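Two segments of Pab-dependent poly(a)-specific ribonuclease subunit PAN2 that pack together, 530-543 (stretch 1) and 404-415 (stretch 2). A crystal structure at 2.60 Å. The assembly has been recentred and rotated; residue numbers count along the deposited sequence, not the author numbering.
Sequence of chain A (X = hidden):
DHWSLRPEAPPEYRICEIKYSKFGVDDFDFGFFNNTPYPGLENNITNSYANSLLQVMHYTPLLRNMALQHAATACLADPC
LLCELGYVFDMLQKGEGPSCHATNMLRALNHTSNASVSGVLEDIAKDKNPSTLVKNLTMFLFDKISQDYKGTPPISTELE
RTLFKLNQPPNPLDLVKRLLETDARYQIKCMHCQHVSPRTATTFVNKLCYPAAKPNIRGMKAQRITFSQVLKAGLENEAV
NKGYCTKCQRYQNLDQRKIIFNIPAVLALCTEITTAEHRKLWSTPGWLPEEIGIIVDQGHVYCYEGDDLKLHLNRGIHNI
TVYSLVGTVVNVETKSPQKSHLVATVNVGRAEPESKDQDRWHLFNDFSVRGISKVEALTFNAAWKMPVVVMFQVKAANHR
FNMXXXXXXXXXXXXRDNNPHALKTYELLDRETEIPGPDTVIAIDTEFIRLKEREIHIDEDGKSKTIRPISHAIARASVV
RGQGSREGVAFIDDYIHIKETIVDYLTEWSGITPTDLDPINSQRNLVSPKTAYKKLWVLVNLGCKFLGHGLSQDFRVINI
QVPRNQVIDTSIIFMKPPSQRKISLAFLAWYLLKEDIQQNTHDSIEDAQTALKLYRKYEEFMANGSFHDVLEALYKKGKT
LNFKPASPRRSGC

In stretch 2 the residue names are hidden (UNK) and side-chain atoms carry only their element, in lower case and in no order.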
# COMPACT_ATOMS: atom_id res chain seq x y z
N LYS A 530 3.02 6.67 13.10
CA LYS A 530 2.83 5.25 12.85
C LYS A 530 2.55 4.48 14.14
O LYS A 530 1.87 3.46 14.13
CB LYS A 530 4.05 4.68 12.13
CG LYS A 530 3.93 3.21 11.73
CD LYS A 530 4.83 2.34 12.59
CE LYS A 530 4.86 0.91 12.07
NZ LYS A 530 5.84 0.07 12.81
N THR A 531 3.09 4.99 15.25
CA THR A 531 2.88 4.35 16.55
C THR A 531 1.41 4.40 16.94
O THR A 531 0.84 3.40 17.38
CB THR A 531 3.72 5.02 17.65
OG1 THR A 531 5.11 4.95 17.30
CG2 THR A 531 3.51 4.33 18.98
N ALA A 532 0.79 5.57 16.78
CA ALA A 532 -0.62 5.74 17.11
C ALA A 532 -1.50 5.01 16.10
O ALA A 532 -2.52 4.43 16.47
CB ALA A 532 -0.97 7.22 17.15
N TYR A 533 -1.10 5.05 14.84
CA TYR A 533 -1.84 4.37 13.78
C TYR A 533 -1.84 2.86 14.01
O TYR A 533 -2.84 2.19 13.74
CB TYR A 533 -1.23 4.69 12.41
CG TYR A 533 -2.01 4.11 11.24
CD1 TYR A 533 -1.78 2.82 10.80
CD2 TYR A 533 -2.97 4.87 10.58
CE1 TYR A 533 -2.49 2.29 9.73
CE2 TYR A 533 -3.68 4.35 9.52
CZ TYR A 533 -3.44 3.06 9.10
OH TYR A 533 -4.15 2.54 8.04
N LYS A 534 -0.72 2.34 14.50
CA LYS A 534 -0.56 0.91 14.74
C LYS A 534 -1.61 0.40 15.72
O LYS A 534 -2.15 -0.70 15.54
CB LYS A 534 0.84 0.61 15.27
CG LYS A 534 1.18 -0.86 15.35
CD LYS A 534 2.58 -1.07 15.91
CE LYS A 534 2.95 -2.54 15.96
NZ LYS A 534 3.04 -3.14 14.60
N LYS A 535 -1.91 1.20 16.74
CA LYS A 535 -2.92 0.85 17.72
C LYS A 535 -4.29 0.71 17.07
O LYS A 535 -4.99 -0.29 17.26
CB LYS A 535 -2.98 1.90 18.83
CG LYS A 535 -1.67 2.10 19.58
CD LYS A 535 -1.80 3.18 20.63
CE LYS A 535 -0.48 3.41 21.35
NZ LYS A 535 -0.59 4.49 22.37
N LEU A 536 -4.67 1.72 16.29
CA LEU A 536 -5.96 1.72 15.61
C LEU A 536 -6.06 0.59 14.59
O LEU A 536 -7.11 -0.03 14.45
CB LEU A 536 -6.20 3.07 14.93
CG LEU A 536 -6.11 4.30 15.83
CD1 LEU A 536 -6.43 5.57 15.06
CD2 LEU A 536 -7.04 4.15 17.03
N TRP A 537 -4.96 0.33 13.89
CA TRP A 537 -4.93 -0.72 12.89
C TRP A 537 -5.12 -2.10 13.52
O TRP A 537 -5.80 -2.95 12.96
CB TRP A 537 -3.61 -0.68 12.11
CG TRP A 537 -3.54 -1.69 11.00
CD1 TRP A 537 -4.13 -1.60 9.77
CD2 TRP A 537 -2.84 -2.94 11.02
NE1 TRP A 537 -3.84 -2.72 9.03
CE2 TRP A 537 -3.05 -3.56 9.77
CE3 TRP A 537 -2.06 -3.60 11.98
CZ2 TRP A 537 -2.51 -4.80 9.45
CZ3 TRP A 537 -1.52 -4.84 11.66
CH2 TRP A 537 -1.75 -5.42 10.40
N VAL A 538 -4.51 -2.30 14.68
CA VAL A 538 -4.66 -3.55 15.42
C VAL A 538 -6.10 -3.73 15.87
O VAL A 538 -6.68 -4.81 15.73
CB VAL A 538 -3.71 -3.60 16.64
CG1 VAL A 538 -4.12 -4.72 17.59
CG2 VAL A 538 -2.27 -3.79 16.19
N LEU A 539 -6.69 -2.66 16.40
CA LEU A 539 -8.06 -2.69 16.90
C LEU A 539 -9.06 -3.03 15.80
O LEU A 539 -10.07 -3.69 16.06
CB LEU A 539 -8.42 -1.34 17.54
CG LEU A 539 -7.71 -1.01 18.85
CD1 LEU A 539 -8.01 0.41 19.28
CD2 LEU A 539 -8.11 -2.00 19.94
N VAL A 540 -8.78 -2.59 14.58
CA VAL A 540 -9.63 -2.92 13.44
C VAL A 540 -9.56 -4.41 13.12
O VAL A 540 -10.59 -5.06 12.94
CB VAL A 540 -9.23 -2.11 12.18
CG1 VAL A 540 -9.99 -2.61 10.96
CG2 VAL A 540 -9.49 -0.63 12.40
N ASN A 541 -8.35 -4.95 13.07
CA ASN A 541 -8.15 -6.35 12.74
C ASN A 541 -8.51 -7.30 13.88
O ASN A 541 -8.64 -8.50 13.68
CB ASN A 541 -6.70 -6.60 12.31
CG ASN A 541 -6.42 -6.08 10.91
OD1 ASN A 541 -6.79 -6.70 9.92
ND2 ASN A 541 -5.76 -4.93 10.83
N LEU A 542 -8.67 -6.75 15.08
CA LEU A 542 -9.14 -7.54 16.21
C LEU A 542 -10.65 -7.74 16.12
O LEU A 542 -11.22 -8.61 16.78
CB LEU A 542 -8.77 -6.88 17.54
CG LEU A 542 -7.31 -7.03 17.99
CD1 LEU A 542 -7.06 -6.30 19.30
CD2 LEU A 542 -6.93 -8.49 18.11
N GLY A 543 -11.30 -6.91 15.30
CA GLY A 543 -12.72 -7.03 15.06
C GLY A 543 -13.56 -6.07 15.89
O GLY A 543 -14.78 -6.21 15.97
N UNK A 404 -2.41 -16.10 9.13
CA UNK A 404 -1.80 -16.17 10.45
C UNK A 404 -1.40 -14.79 10.97
O UNK A 404 -1.28 -14.59 12.18
c UNK A 404 -0.91 -18.50 9.99
o UNK A 404 -2.10 -18.88 10.06
o UNK A 404 0.01 -19.23 9.57
c UNK A 404 -0.57 -17.09 10.42
N UNK A 405 -1.20 -13.84 10.06
CA UNK A 405 -0.87 -12.48 10.44
C UNK A 405 -2.04 -11.86 11.21
O UNK A 405 -1.84 -11.03 12.10
c UNK A 405 -4.74 -8.56 7.87
n UNK A 405 -3.16 -11.64 6.60
c UNK A 405 -1.69 -11.40 8.28
c UNK A 405 -3.54 -10.50 7.27
c UNK A 405 -3.85 -8.35 8.93
c UNK A 405 -2.05 -12.17 7.22
c UNK A 405 -2.80 -9.22 9.18
c UNK A 405 -4.60 -9.63 7.03
c UNK A 405 -2.63 -10.32 8.33
c UNK A 405 -0.53 -11.63 9.21
N UNK A 406 -3.25 -12.27 10.85
CA UNK A 406 -4.45 -11.78 11.51
C UNK A 406 -4.78 -12.66 12.72
O UNK A 406 -5.16 -12.16 13.78
c UNK A 406 -6.84 -10.99 11.01
n UNK A 406 -10.01 -9.80 9.21
c UNK A 406 -9.05 -10.00 10.33
c UNK A 406 -7.86 -10.84 9.89
c UNK A 406 -5.62 -11.75 10.53
N UNK A 407 -4.63 -13.97 12.54
CA UNK A 407 -4.90 -14.93 13.60
C UNK A 407 -3.99 -14.72 14.81
O UNK A 407 -4.46 -14.67 15.95
c UNK A 407 -4.74 -16.38 13.09
o UNK A 407 -5.72 -16.65 12.08
c UNK A 407 -4.91 -17.37 14.23
N UNK A 408 -2.70 -14.59 14.55
CA UNK A 408 -1.73 -14.36 15.62
C UNK A 408 -1.18 -12.94 15.57
O UNK A 408 0.02 -12.72 15.67
c UNK A 408 0.15 -17.74 15.96
n UNK A 408 1.60 -18.66 12.72
c UNK A 408 -1.04 -16.81 15.78
c UNK A 408 -0.59 -15.38 15.55
n UNK A 408 -0.22 -19.53 13.82
c UNK A 408 0.79 -18.67 13.77
n UNK A 408 0.99 -17.81 14.77
N UNK A 409 -2.09 -11.98 15.42
CA UNK A 409 -1.73 -10.56 15.40
C UNK A 409 -1.12 -10.12 16.73
O UNK A 409 -1.67 -10.42 17.79
c UNK A 409 -1.88 -7.64 14.14
c UNK A 409 -2.83 -8.19 15.20
c UNK A 409 -4.19 -7.53 15.10
c UNK A 409 -2.96 -9.71 15.08
N UNK A 410 0.01 -9.42 16.67
CA UNK A 410 0.65 -8.92 17.87
C UNK A 410 -0.08 -7.69 18.39
O UNK A 410 -0.35 -6.75 17.64
o UNK A 410 2.87 -7.07 19.27
c UNK A 410 2.89 -8.25 18.86
c UNK A 410 2.12 -8.59 17.60
o UNK A 410 3.50 -9.16 19.46
N UNK A 411 -0.40 -7.69 19.68
CA UNK A 411 -1.21 -6.63 20.28
C UNK A 411 -0.47 -5.87 21.37
O UNK A 411 -1.09 -5.13 22.14
c UNK A 411 -3.27 -8.01 19.83
o UNK A 411 -2.19 -8.05 21.99
c UNK A 411 -2.51 -7.20 20.87
N UNK A 412 0.85 -6.04 21.43
CA UNK A 412 1.66 -5.46 22.50
C UNK A 412 1.65 -3.94 22.50
O UNK A 412 1.91 -3.31 23.53
c UNK A 412 3.10 -5.97 22.40
o UNK A 412 3.68 -5.60 21.17
N UNK A 413 1.36 -3.34 21.35
CA UNK A 413 1.36 -1.89 21.21
C UNK A 413 0.21 -1.26 22.00
O UNK A 413 0.28 -0.09 22.39
c UNK A 413 -0.07 -1.88 19.12
c UNK A 413 1.27 -1.47 19.72
c UNK A 413 1.51 0.03 19.55
N UNK A 414 -0.83 -2.04 22.25
CA UNK A 414 -2.00 -1.55 22.97
C UNK A 414 -1.76 -1.46 24.48
O UNK A 414 -2.41 -0.68 25.17
c UNK A 414 -4.13 -1.16 20.75
c UNK A 414 -3.71 -2.53 21.25
c UNK A 414 -3.21 -2.45 22.70
c UNK A 414 -4.87 -3.52 21.15
N UNK A 415 -0.83 -2.27 24.98
CA UNK A 415 -0.62 -2.38 26.42
C UNK A 415 0.68 -1.73 26.88
O UNK A 415 0.89 -1.55 28.08
c UNK A 415 -1.81 -4.63 26.31
c UNK A 415 -2.76 -6.18 24.73
c UNK A 415 -3.05 -4.52 26.92
c UNK A 415 -0.63 -3.86 26.83
c UNK A 415 -1.68 -5.47 25.22
c UNK A 415 -4.14 -5.23 26.44
c UNK A 415 -3.99 -6.06 25.35
O HOH W 1 0.91 -5.13 15.53

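Position 404 opens stretch 2 in a helix, beyond reach of stretch 1. Its side chain has two carbons, the second carrying two oxygens, the short carboxylate of an aspartate, D404. At 405 a single carbon leads into fused five- and six-membered rings of eight carbons and one nitrogen, an indole, so the residue is W405. Although its CA-to-CB bond points sideways, the ring reaches stretch 1: CH2 of W405 lies 3.4 Å from OD1 of N541, and CZ3 of W405 lies 3.8 Å from CZ2 of W537, both approaches oblique to the rings.

Position 406 carries four carbons in a row ending in nitrogen, an extended lysine, K406. Its aliphatic part borders the end of stretch 1, with CE of K406 3.7 Å from the backbone O of N541. At 407 one carbon bears an oxygen and a carbon; this branched hydroxyl side chain, directed away from stretch 1, is a threonine, T407. Position 408 has three carbons, a nitrogen, and a carbon with two further nitrogens, the guanidinium of an arginine, R408. It is the first residue to leave the helix, and its NH2 forms a salt bridge with OD2 of D404 at 3.6 Å, fastening the turn without touching stretch 1.

Four carbons forked at the second identify 409 as a leucine, since an isoleucine would branch at the first. L409 points toward stretch 1: its CD1 meets CZ3 of W537 at 3.8 Å, and its CD2 lies 3.8 Å from CG1 of V538. Position 410 again shows two carbons and a terminal pair of oxygens, an aspartate, D410. Its side chain turns away, but its backbone O receives a hydrogen bond from a water (2.9 Å from the water oxygen), which in turn accepts one from NZ of K534 at 3.1 Å.

At 411, one carbon carrying an oxygen and a carbon marks T411, whose CG2 rests 4.1 Å from CG1 of V538. Position 412 has one carbon and one oxygen, a serine. S412 faces away, and its OG donates to OD1 of D410 at 2.5 Å while its N donates to the same OD1 at 3.1 Å, stabilizing the bend.

Position 413 has one carbon bearing two more, a valine. V413 is a knob among T531, K534, K535 and V538; its CG2 lies 4.0 Å from CD of K534. At 414, four carbons forked at the second give L414, whose CD1 approaches CG1 of V538 and CD2 of L539, each at 3.8 Å. Finally, one carbon and a six-carbon ring make 415 a phenylalanine, F415, out of reach of stretch 1.

The contact is chiefly apolar, burying 692 Å² with no direct hydrogen bond between the stretches. V538 is central, touching L409, V413 and L414, while the water supplies a polar link. Within stretch 1, ND2 of N541 donates to O of W537 at 2.9 Å, tying together two residues that meet W405.

Stretch 2, residues 404-415: DWKTRLDTSVLF
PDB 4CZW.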